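Local coordinates for protein 5-carboxyvanillate decarboxylase (Sphingobium sp. SYK-6, PDB 4ICM) that probably catalyses the metal-dependent removal of a carboxyl group from 5-carboxyvanillate and binds manganese, at residues E8-F13 with D297-P302; L141-H146 with L171-R176; I269-V274 with V292-D297. All coordinates share one frame; numbering follows the deposited sequence.

Contact 1. Residues E8-F13 with D297-P302. With MN (manganese (II) ion), chain I.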
loop_
_atom_site.group_PDB
_atom_site.type_symbol
_atom_site.label_atom_id
_atom_site.label_comp_id
_atom_site.label_asym_id
_atom_site.label_seq_id
_atom_site.Cartn_x
_atom_site.Cartn_y
_atom_site.Cartn_z
ATOM N N GLU A 8 -15.023 -0.476 14.618
ATOM C CA GLU A 8 -13.702 -1.060 14.868
ATOM C C GLU A 8 -13.221 -0.669 16.250
ATOM O O GLU A 8 -12.183 -0.024 16.410
ATOM C CB GLU A 8 -12.673 -0.651 13.805
ATOM C CG GLU A 8 -11.449 -1.580 13.761
ATOM C CD GLU A 8 -10.355 -1.074 12.843
ATOM O OE1 GLU A 8 -10.581 -0.994 11.615
ATOM O OE2 GLU A 8 -9.258 -0.765 13.338
ATOM N N GLU A 9 -13.988 -1.063 17.254
ATOM C CA GLU A 9 -13.750 -0.555 18.596
ATOM C C GLU A 9 -13.159 -1.647 19.461
ATOM O O GLU A 9 -13.814 -2.637 19.762
ATOM C CB GLU A 9 -15.051 0.002 19.168
ATOM C CG GLU A 9 -15.779 0.868 18.138
ATOM C CD GLU A 9 -14.844 1.866 17.449
ATOM O OE1 GLU A 9 -14.877 1.981 16.197
ATOM O OE2 GLU A 9 -14.069 2.540 18.159
ATOM N N ALA A 10 -11.904 -1.458 19.843
ATOM C CA ALA A 10 -11.137 -2.487 20.526
ATOM C C ALA A 10 -11.510 -2.646 22.003
ATOM O O ALA A 10 -11.881 -1.690 22.679
ATOM C CB ALA A 10 -9.655 -2.199 20.389
ATOM N N VAL A 11 -11.380 -3.868 22.497
ATOM C CA VAL A 11 -11.653 -4.143 23.891
ATOM C C VAL A 11 -10.771 -5.323 24.279
ATOM O O VAL A 11 -10.300 -6.049 23.411
ATOM C CB VAL A 11 -13.158 -4.453 24.108
ATOM C CG1 VAL A 11 -13.543 -5.787 23.458
ATOM C CG2 VAL A 11 -13.510 -4.450 25.582
ATOM N N THR A 12 -10.516 -5.509 25.567
ATOM C CA THR A 12 -9.832 -6.727 25.999
ATOM C C THR A 12 -10.443 -7.244 27.298
ATOM O O THR A 12 -11.267 -6.572 27.916
ATOM C CB THR A 12 -8.316 -6.507 26.178
ATOM O OG1 THR A 12 -7.668 -7.769 26.385
ATOM C CG2 THR A 12 -8.051 -5.601 27.368
ATOM N N PHE A 13 -10.039 -8.443 27.697
ATOM C CA PHE A 13 -10.583 -9.076 28.889
ATOM C C PHE A 13 -9.419 -9.636 29.704
ATOM O O PHE A 13 -8.376 -9.991 29.139
ATOM C CB PHE A 13 -11.549 -10.188 28.489
ATOM C CG PHE A 13 -12.570 -9.770 27.462
ATOM C CD1 PHE A 13 -13.706 -9.081 27.837
ATOM C CD2 PHE A 13 -12.392 -10.072 26.115
ATOM C CE1 PHE A 13 -14.646 -8.695 26.895
ATOM C CE2 PHE A 13 -13.335 -9.688 25.167
ATOM C CZ PHE A 13 -14.464 -9.002 25.563
ATOM N N ASP A 297 -12.037 3.509 15.898
ATOM C CA ASP A 297 -10.765 2.874 16.279
ATOM C C ASP A 297 -10.366 3.292 17.697
ATOM O O ASP A 297 -9.191 3.518 17.985
ATOM C CB ASP A 297 -9.633 3.191 15.288
ATOM C CG ASP A 297 -8.705 2.012 15.052
ATOM O OD1 ASP A 297 -8.833 0.996 15.771
ATOM O OD2 ASP A 297 -7.842 2.117 14.144
ATOM N N TYR A 298 -11.368 3.415 18.565
ATOM C CA TYR A 298 -11.164 3.686 19.974
ATOM C C TYR A 298 -10.559 2.417 20.569
ATOM O O TYR A 298 -10.899 1.317 20.142
ATOM C CB TYR A 298 -12.519 3.988 20.626
ATOM C CG TYR A 298 -12.451 4.288 22.098
ATOM C CD1 TYR A 298 -12.158 5.567 22.551
ATOM C CD2 TYR A 298 -12.673 3.292 23.042
ATOM C CE1 TYR A 298 -12.088 5.852 23.914
ATOM C CE2 TYR A 298 -12.608 3.566 24.412
ATOM C CZ TYR A 298 -12.320 4.848 24.839
ATOM O OH TYR A 298 -12.250 5.136 26.181
ATOM N N PRO A 299 -9.657 2.552 21.550
ATOM C CA PRO A 299 -9.163 3.768 22.203
ATOM C C PRO A 299 -7.883 4.327 21.592
ATOM O O PRO A 299 -7.281 5.246 22.152
ATOM C CB PRO A 299 -8.879 3.285 23.629
ATOM C CG PRO A 299 -8.419 1.880 23.433
ATOM C CD PRO A 299 -9.244 1.335 22.277
ATOM N N TYR A 300 -7.468 3.775 20.460
ATOM C CA TYR A 300 -6.257 4.226 19.796
ATOM C C TYR A 300 -6.497 5.569 19.131
ATOM O O TYR A 300 -5.558 6.315 18.877
ATOM C CB TYR A 300 -5.785 3.172 18.789
ATOM C CG TYR A 300 -5.558 1.828 19.441
ATOM C CD1 TYR A 300 -4.391 1.569 20.156
ATOM C CD2 TYR A 300 -6.525 0.828 19.372
ATOM C CE1 TYR A 300 -4.183 0.341 20.771
ATOM C CE2 TYR A 300 -6.326 -0.406 19.983
ATOM C CZ TYR A 300 -5.156 -0.642 20.683
ATOM O OH TYR A 300 -4.958 -1.866 21.290
ATOM N N GLN A 301 -7.764 5.865 18.856
ATOM C CA GLN A 301 -8.176 7.172 18.345
ATOM C C GLN A 301 -9.273 7.718 19.247
ATOM O O GLN A 301 -10.076 6.942 19.779
ATOM C CB GLN A 301 -8.729 7.058 16.923
ATOM C CG GLN A 301 -7.828 6.339 15.931
ATOM C CD GLN A 301 -7.269 7.277 14.891
ATOM O OE1 GLN A 301 -7.643 8.454 14.831
ATOM N NE2 GLN A 301 -6.373 6.766 14.062
ATOM N N PRO A 302 -9.329 9.054 19.414
ATOM C CA PRO A 302 -10.384 9.654 20.248
ATOM C C PRO A 302 -11.710 9.731 19.506
ATOM O O PRO A 302 -11.719 9.852 18.280
ATOM C CB PRO A 302 -9.850 11.060 20.522
ATOM C CG PRO A 302 -8.999 11.370 19.329
ATOM C CD PRO A 302 -8.373 10.060 18.917
HETATM MN MN MN I . -8.131 -0.992 15.213
HETATM O O HOH W 1 -9.845 -1.643 16.684
HETATM O O HOH W 2 -6.158 -0.491 14.182
HETATM O O HOH W 3 -6.751 -1.031 16.922
#

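Contact 2. Residues L141-H146 with L171-R176. With MN (manganese (II) ion), chain I.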
loop_
_atom_site.group_PDB
_atom_site.type_symbol
_atom_site.label_atom_id
_atom_site.label_comp_id
_atom_site.label_asym_id
_atom_site.label_seq_id
_atom_site.Cartn_x
_atom_site.Cartn_y
_atom_site.Cartn_z
ATOM N N LEU A 141 -17.371 -11.597 13.015
ATOM C CA LEU A 141 -16.087 -12.151 13.424
ATOM C C LEU A 141 -14.958 -11.143 13.222
ATOM O O LEU A 141 -15.074 -10.218 12.417
ATOM C CB LEU A 141 -15.791 -13.428 12.624
ATOM C CG LEU A 141 -16.747 -14.603 12.849
ATOM C CD1 LEU A 141 -16.620 -15.621 11.727
ATOM C CD2 LEU A 141 -16.458 -15.249 14.201
ATOM N N VAL A 142 -13.874 -11.319 13.972
ATOM C CA VAL A 142 -12.676 -10.504 13.802
ATOM C C VAL A 142 -11.432 -11.397 13.893
ATOM O O VAL A 142 -11.381 -12.333 14.689
ATOM C CB VAL A 142 -12.616 -9.362 14.855
ATOM C CG1 VAL A 142 -12.655 -9.930 16.282
ATOM C CG2 VAL A 142 -11.392 -8.477 14.654
ATOM N N ILE A 143 -10.444 -11.118 13.054
ATOM C CA ILE A 143 -9.159 -11.801 13.116
ATOM C C ILE A 143 -8.136 -10.732 12.741
ATOM O O ILE A 143 -8.471 -9.790 12.018
ATOM C CB ILE A 143 -9.109 -13.029 12.157
ATOM C CG1 ILE A 143 -7.950 -13.965 12.522
ATOM C CG2 ILE A 143 -8.997 -12.598 10.688
ATOM C CD1 ILE A 143 -8.108 -14.637 13.865
ATOM N N ASN A 144 -6.911 -10.849 13.251
ATOM C CA ASN A 144 -5.881 -9.831 13.011
ATOM C C ASN A 144 -4.817 -10.268 12.014
ATOM O O ASN A 144 -3.826 -10.887 12.395
ATOM C CB ASN A 144 -5.234 -9.460 14.335
ATOM C CG ASN A 144 -6.262 -9.109 15.373
ATOM O OD1 ASN A 144 -6.860 -8.042 15.305
ATOM N ND2 ASN A 144 -6.514 -10.027 16.318
ATOM N N SER A 145 -5.039 -9.915 10.749
ATOM C CA SER A 145 -4.226 -10.360 9.621
ATOM C C SER A 145 -3.614 -11.755 9.824
ATOM O O SER A 145 -4.331 -12.699 10.155
ATOM C CB SER A 145 -3.178 -9.312 9.253
ATOM O OG SER A 145 -2.792 -9.483 7.907
ATOM N N HIS A 146 -2.299 -11.880 9.682
ATOM C CA HIS A 146 -1.689 -13.209 9.569
ATOM C C HIS A 146 -1.804 -14.062 10.834
ATOM O O HIS A 146 -1.984 -13.549 11.937
ATOM C CB HIS A 146 -0.220 -13.103 9.166
ATOM C CG HIS A 146 0.693 -12.755 10.301
ATOM N ND1 HIS A 146 1.324 -13.709 11.068
ATOM C CD2 HIS A 146 1.081 -11.555 10.797
ATOM C CE1 HIS A 146 2.068 -13.113 11.984
ATOM N NE2 HIS A 146 1.933 -11.805 11.845
ATOM N N LEU A 171 -16.463 -11.283 8.282
ATOM C CA LEU A 171 -15.155 -11.326 8.948
ATOM C C LEU A 171 -14.401 -10.015 8.790
ATOM O O LEU A 171 -14.038 -9.638 7.677
ATOM C CB LEU A 171 -14.287 -12.453 8.378
ATOM C CG LEU A 171 -12.849 -12.498 8.926
ATOM C CD1 LEU A 171 -12.824 -12.817 10.438
ATOM C CD2 LEU A 171 -11.972 -13.486 8.144
ATOM N N TYR A 172 -14.178 -9.325 9.908
ATOM C CA TYR A 172 -13.356 -8.127 9.937
ATOM C C TYR A 172 -11.906 -8.568 10.046
ATOM O O TYR A 172 -11.519 -9.179 11.045
ATOM C CB TYR A 172 -13.731 -7.272 11.159
ATOM C CG TYR A 172 -13.435 -5.792 11.036
ATOM C CD1 TYR A 172 -12.168 -5.338 10.695
ATOM C CD2 TYR A 172 -14.431 -4.847 11.262
ATOM C CE1 TYR A 172 -11.900 -3.974 10.593
ATOM C CE2 TYR A 172 -14.177 -3.489 11.155
ATOM C CZ TYR A 172 -12.908 -3.060 10.818
ATOM O OH TYR A 172 -12.645 -1.712 10.716
ATOM N N ILE A 173 -11.107 -8.279 9.023
ATOM C CA ILE A 173 -9.685 -8.585 9.072
ATOM C C ILE A 173 -8.968 -7.318 9.505
ATOM O O ILE A 173 -8.721 -6.416 8.709
ATOM C CB ILE A 173 -9.126 -9.078 7.731
ATOM C CG1 ILE A 173 -9.930 -10.272 7.224
ATOM C CG2 ILE A 173 -7.672 -9.456 7.890
ATOM C CD1 ILE A 173 -9.298 -10.982 5.992
ATOM N N HIS A 174 -8.696 -7.257 10.799
ATOM C CA HIS A 174 -8.090 -6.110 11.452
ATOM C C HIS A 174 -6.579 -6.215 11.272
ATOM O O HIS A 174 -6.066 -7.308 11.011
ATOM C CB HIS A 174 -8.474 -6.178 12.941
ATOM C CG HIS A 174 -8.030 -5.004 13.752
ATOM N ND1 HIS A 174 -6.738 -4.862 14.213
ATOM C CD2 HIS A 174 -8.720 -3.942 14.234
ATOM C CE1 HIS A 174 -6.643 -3.745 14.910
ATOM N NE2 HIS A 174 -7.835 -3.174 14.946
ATOM N N PRO A 175 -5.850 -5.089 11.378
ATOM C CA PRO A 175 -4.404 -5.258 11.230
ATOM C C PRO A 175 -3.713 -5.971 12.388
ATOM O O PRO A 175 -4.261 -6.138 13.483
ATOM C CB PRO A 175 -3.888 -3.815 11.150
ATOM C CG PRO A 175 -5.031 -3.055 10.596
ATOM C CD PRO A 175 -6.244 -3.674 11.236
ATOM N N ARG A 176 -2.471 -6.341 12.091
ATOM C CA ARG A 176 -1.504 -6.906 13.000
ATOM C C ARG A 176 -0.197 -6.345 12.447
ATOM O O ARG A 176 -0.189 -5.827 11.331
ATOM C CB ARG A 176 -1.512 -8.404 12.787
ATOM C CG ARG A 176 -1.403 -9.203 14.004
ATOM C CD ARG A 176 -0.950 -10.578 13.612
ATOM N NE ARG A 176 0.171 -10.948 14.446
ATOM C CZ ARG A 176 0.481 -12.195 14.759
ATOM N NH1 ARG A 176 -0.253 -13.195 14.283
ATOM N NH2 ARG A 176 1.525 -12.434 15.538
HETATM MN MN MN I . -8.131 -0.992 15.213
HETATM O O HOH W 1 -9.845 -1.643 16.684
HETATM O O HOH W 3 -6.751 -1.031 16.922
HETATM O O HOH W 2 -6.158 -0.491 14.182
#

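Contact 3. Residues I269-V274 with V292-D297. With MN (manganese (II) ion), chain I.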
loop_
_atom_site.group_PDB
_atom_site.type_symbol
_atom_site.label_atom_id
_atom_site.label_comp_id
_atom_site.label_asym_id
_atom_site.label_seq_id
_atom_site.Cartn_x
_atom_site.Cartn_y
_atom_site.Cartn_z
ATOM N N ILE A 269 -15.739 -1.773 3.564
ATOM C CA ILE A 269 -14.633 -1.128 4.244
ATOM C C ILE A 269 -15.144 -0.225 5.352
ATOM O O ILE A 269 -16.337 0.084 5.413
ATOM C CB ILE A 269 -13.755 -0.267 3.281
ATOM C CG1 ILE A 269 -14.496 1.001 2.859
ATOM C CG2 ILE A 269 -13.331 -1.068 2.051
ATOM C CD1 ILE A 269 -13.564 2.071 2.198
ATOM N N THR A 270 -14.240 0.182 6.236
ATOM C CA THR A 270 -14.583 1.201 7.223
ATOM C C THR A 270 -13.591 2.358 7.220
ATOM O O THR A 270 -12.500 2.243 6.663
ATOM C CB THR A 270 -14.717 0.645 8.656
ATOM O OG1 THR A 270 -13.433 0.644 9.292
ATOM C CG2 THR A 270 -15.312 -0.763 8.642
ATOM N N THR A 271 -13.971 3.461 7.864
ATOM C CA THR A 271 -13.178 4.691 7.847
ATOM C C THR A 271 -12.242 4.851 9.048
ATOM O O THR A 271 -11.725 5.935 9.275
ATOM C CB THR A 271 -14.086 5.936 7.828
ATOM O OG1 THR A 271 -14.777 6.035 9.081
ATOM C CG2 THR A 271 -15.097 5.860 6.690
ATOM N N SER A 272 -12.018 3.783 9.810
ATOM C CA SER A 272 -11.187 3.866 11.012
ATOM C C SER A 272 -9.833 4.483 10.713
ATOM O O SER A 272 -9.152 4.067 9.796
ATOM C CB SER A 272 -10.978 2.485 11.625
ATOM O OG SER A 272 -10.455 1.590 10.658
ATOM N N GLY A 273 -9.451 5.489 11.480
ATOM C CA GLY A 273 -8.137 6.075 11.313
ATOM C C GLY A 273 -7.895 6.809 10.013
ATOM O O GLY A 273 -6.753 7.125 9.701
ATOM N N VAL A 274 -8.946 7.052 9.231
ATOM C CA VAL A 274 -8.807 7.816 7.989
ATOM C C VAL A 274 -9.940 8.828 7.908
ATOM O O VAL A 274 -10.925 8.639 7.182
ATOM C CB VAL A 274 -8.825 6.919 6.717
ATOM C CG1 VAL A 274 -8.585 7.753 5.466
ATOM C CG2 VAL A 274 -7.760 5.820 6.809
ATOM N N VAL A 292 -19.283 1.233 2.486
ATOM C CA VAL A 292 -18.427 2.031 3.342
ATOM C C VAL A 292 -19.095 2.265 4.694
ATOM O O VAL A 292 -20.227 2.754 4.758
ATOM C CB VAL A 292 -18.114 3.405 2.710
ATOM C CG1 VAL A 292 -17.174 4.203 3.614
ATOM C CG2 VAL A 292 -17.526 3.253 1.306
ATOM N N MET A 293 -18.383 1.931 5.770
ATOM C CA MET A 293 -18.913 2.082 7.118
ATOM C C MET A 293 -18.036 2.985 7.974
ATOM O O MET A 293 -16.824 3.020 7.813
ATOM C CB MET A 293 -19.020 0.709 7.791
ATOM C CG MET A 293 -20.103 -0.214 7.222
ATOM S SD MET A 293 -20.039 -1.863 7.979
ATOM C CE MET A 293 -18.731 -2.626 7.017
ATOM N N TRP A 294 -18.655 3.701 8.908
ATOM C CA TRP A 294 -17.915 4.552 9.813
ATOM C C TRP A 294 -17.356 3.740 10.982
ATOM O O TRP A 294 -17.921 2.718 11.392
ATOM C CB TRP A 294 -18.828 5.675 10.310
ATOM C CG TRP A 294 -18.242 6.578 11.358
ATOM C CD1 TRP A 294 -17.312 7.566 11.170
ATOM C CD2 TRP A 294 -18.583 6.599 12.751
ATOM N NE1 TRP A 294 -17.045 8.189 12.372
ATOM C CE2 TRP A 294 -17.809 7.606 13.356
ATOM C CE3 TRP A 294 -19.467 5.843 13.551
ATOM C CZ2 TRP A 294 -17.895 7.903 14.724
ATOM C CZ3 TRP A 294 -19.543 6.132 14.915
ATOM C CH2 TRP A 294 -18.760 7.154 15.483
ATOM N N ALA A 295 -16.227 4.196 11.501
ATOM C CA ALA A 295 -15.630 3.611 12.693
ATOM C C ALA A 295 -14.797 4.672 13.401
ATOM O O ALA A 295 -14.517 5.737 12.835
ATOM C CB ALA A 295 -14.782 2.390 12.337
ATOM N N ILE A 296 -14.413 4.381 14.635
ATOM C CA ILE A 296 -13.602 5.298 15.419
ATOM C C ILE A 296 -12.173 4.798 15.572
ATOM O O ILE A 296 -11.230 5.572 15.396
ATOM C CB ILE A 296 -14.190 5.500 16.822
ATOM C CG1 ILE A 296 -15.592 6.100 16.744
ATOM C CG2 ILE A 296 -13.278 6.399 17.660
ATOM C CD1 ILE A 296 -16.315 6.126 18.105
ATOM N N ASP A 297 -12.037 3.509 15.898
ATOM C CA ASP A 297 -10.765 2.874 16.279
ATOM C C ASP A 297 -10.366 3.292 17.697
ATOM O O ASP A 297 -9.191 3.518 17.985
ATOM C CB ASP A 297 -9.633 3.191 15.288
ATOM C CG ASP A 297 -8.705 2.012 15.052
ATOM O OD1 ASP A 297 -8.833 0.996 15.771
ATOM O OD2 ASP A 297 -7.842 2.117 14.144
HETATM MN MN MN I . -8.131 -0.992 15.213
HETATM O O HOH W 4 -13.664 7.509 10.996
HETATM O O HOH W 5 -11.060 7.101 13.203
HETATM O O HOH W 2 -6.158 -0.491 14.182
HETATM O O HOH W 1 -9.845 -1.643 16.684
HETATM O O HOH W 3 -6.751 -1.031 16.922
#

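Contact 1. Residues E8-F13 with D297-P302
Glu9 OE1 takes two backbone N-H groups at once, that of Asp297 across the contact (N to OE1 3.2 Å) and that of Glu8 in its own strand. The Asp297 bond is nearly straight (167° at the hydrogen) and arrives on the syn side of the carboxylate, whereas the Glu8 N-H comes from above the carboxylate plane; a third donor to OE1 is Ile296 N. The other oxygen, Glu9 OE2, accepts Tyr298 N at 2.9 Å, also syn. A turn about the CB-CG bond (chi2 -47°) folds the Glu9 chain back so that its carboxylate faces these successive amides. A glutamine in its place would probably lose one of these bonds, since its NH2 would meet a backbone N-H where an acceptor is needed. Beyond Glu9, Ala10 N bonds Tyr298 O at 3.0 Å, and Ala10 CB packs against Pro299 CD and the edge of the Tyr300 ring at CE2. The peptide before Pro299 is cis. Together these bonds tie the first strand of an amidohydrolase-type TIM barrel to the loop that follows the last, at the junction where the barrel closes on itself. Glu8 and Asp297 lie side by side and point the same way, their carboxylate planes 77° apart, and each gives one oxygen to manganese: Glu8 OE2 and Asp297 OD1 both bind it at 2.2 Å. These two oxygens sit 3.0 Å from each other, a closeness the shared cation would offset. His174 and three waters complete the six ligands. One of these waters also donates to Glu8 O, another to Asp297 OD2, which His227 engages as well, while Glu8 OE1 bonds Ser272 OG and lies very close to Tyr172 OH.

Contact 2. Residues L141-H146 with L171-R176
A beta-alpha-beta unit of the barrel, strand 140-144, helix 158-167 and strand 171-174, sets its two parallel strands side by side here, their axes 4.5 Å apart at closest. Tyr172 N bonds Leu141 O at 2.8 Å, Ile143 N bonds Tyr172 O, and His174 N bonds Ile143 O; a weak bond from Ser145 N to His174 O ends the series. On the face turned to helix 158-167, Leu171 CD1 wedges between Leu141 CB (3.7 Å) and Ile143 CG2. The other face carries Val142, Asn144, Tyr172 and His174. With CG anti to its own N (chi1 -175°), the His174 ring reaches out to manganese through NE2 at 2.2 Å. Its ND1 donates to Pro175 O at 2.9 Å, in the carbonyl plane on a lone pair, which fixes the ring's rotation. Past the strands, the Arg176 guanidinium lies flat on one face of the His146 ring, planes 15° apart and centres 3.7 Å apart, while NH1 donates to His146 O and NE makes a salt bridge to Asp32. The bond to Pro175 O implies that His174 ND1 carries the proton, which leaves His174 NE2 to bind the metal.

Contact 3. Residues I269-V274 with V292-D297
Backbone bonds come first: Ile269 O accepts Met293 N at 2.8 Å, and Met293 O accepts Thr271 N at 2.9 Å, while Thr270 CA-H also points at Met293 O. Side-chain polar contacts take over where the strands end. Thr271 OG1, set between its own N and carbonyl carbon (chi1 68°), faces the second segment and receives a weak bond from Ala295 N at 3.4 Å. Waters bridge further on: one links Thr271 OG1 to Ala295 O, and another accepts from Gly273 N at 2.9 Å and donates to Ile296 O. These are the last two parallel strands of the barrel, 267-270 and 292-293, joined by helix 277-287. A type II turn from Thr271 to Val274 begins the crossover, with Gly273 at positive phi. Apolar packing divides between the two sides of the strands. Toward helix 277-287, Ile269 CG1 lies alongside Val292 CG2 at 4.1 Å, and Thr271 CG2 meets Val292 CG1 crosswise. On the other side Thr270 CG2 touches Met293 CB, and Ala295 CB packs on Ser272 CB at 3.9 Å. Ser272 CB also abuts Asp297 CB at 4.0 Å, flanking the metal ligand, while Ser272 OG bonds His227 N.

All three contacts are buried, contact 2 nearest the centre of the chain; contacts 1 and 3 also touch the second subunit, contact 1 through Gln301 and Pro302 among others. Contacts 2 and 3 each pair neighbouring parallel strands of the one barrel sheet, whereas contact 1 joins its first strand to the loop after its last, spanning the chain and enclosing the other two. Their chemistry follows: regular strand bonding in contact 2, two such bonds then waters in contact 3, carboxylate-to-amide bonds in contact 1. Manganese unites them, and Asp297 belongs to both contacts 1 and 3. Tyr172 OH of contact 2 bonds Thr270 OG1 of contact 3 and lies close to Glu8 of contact 1.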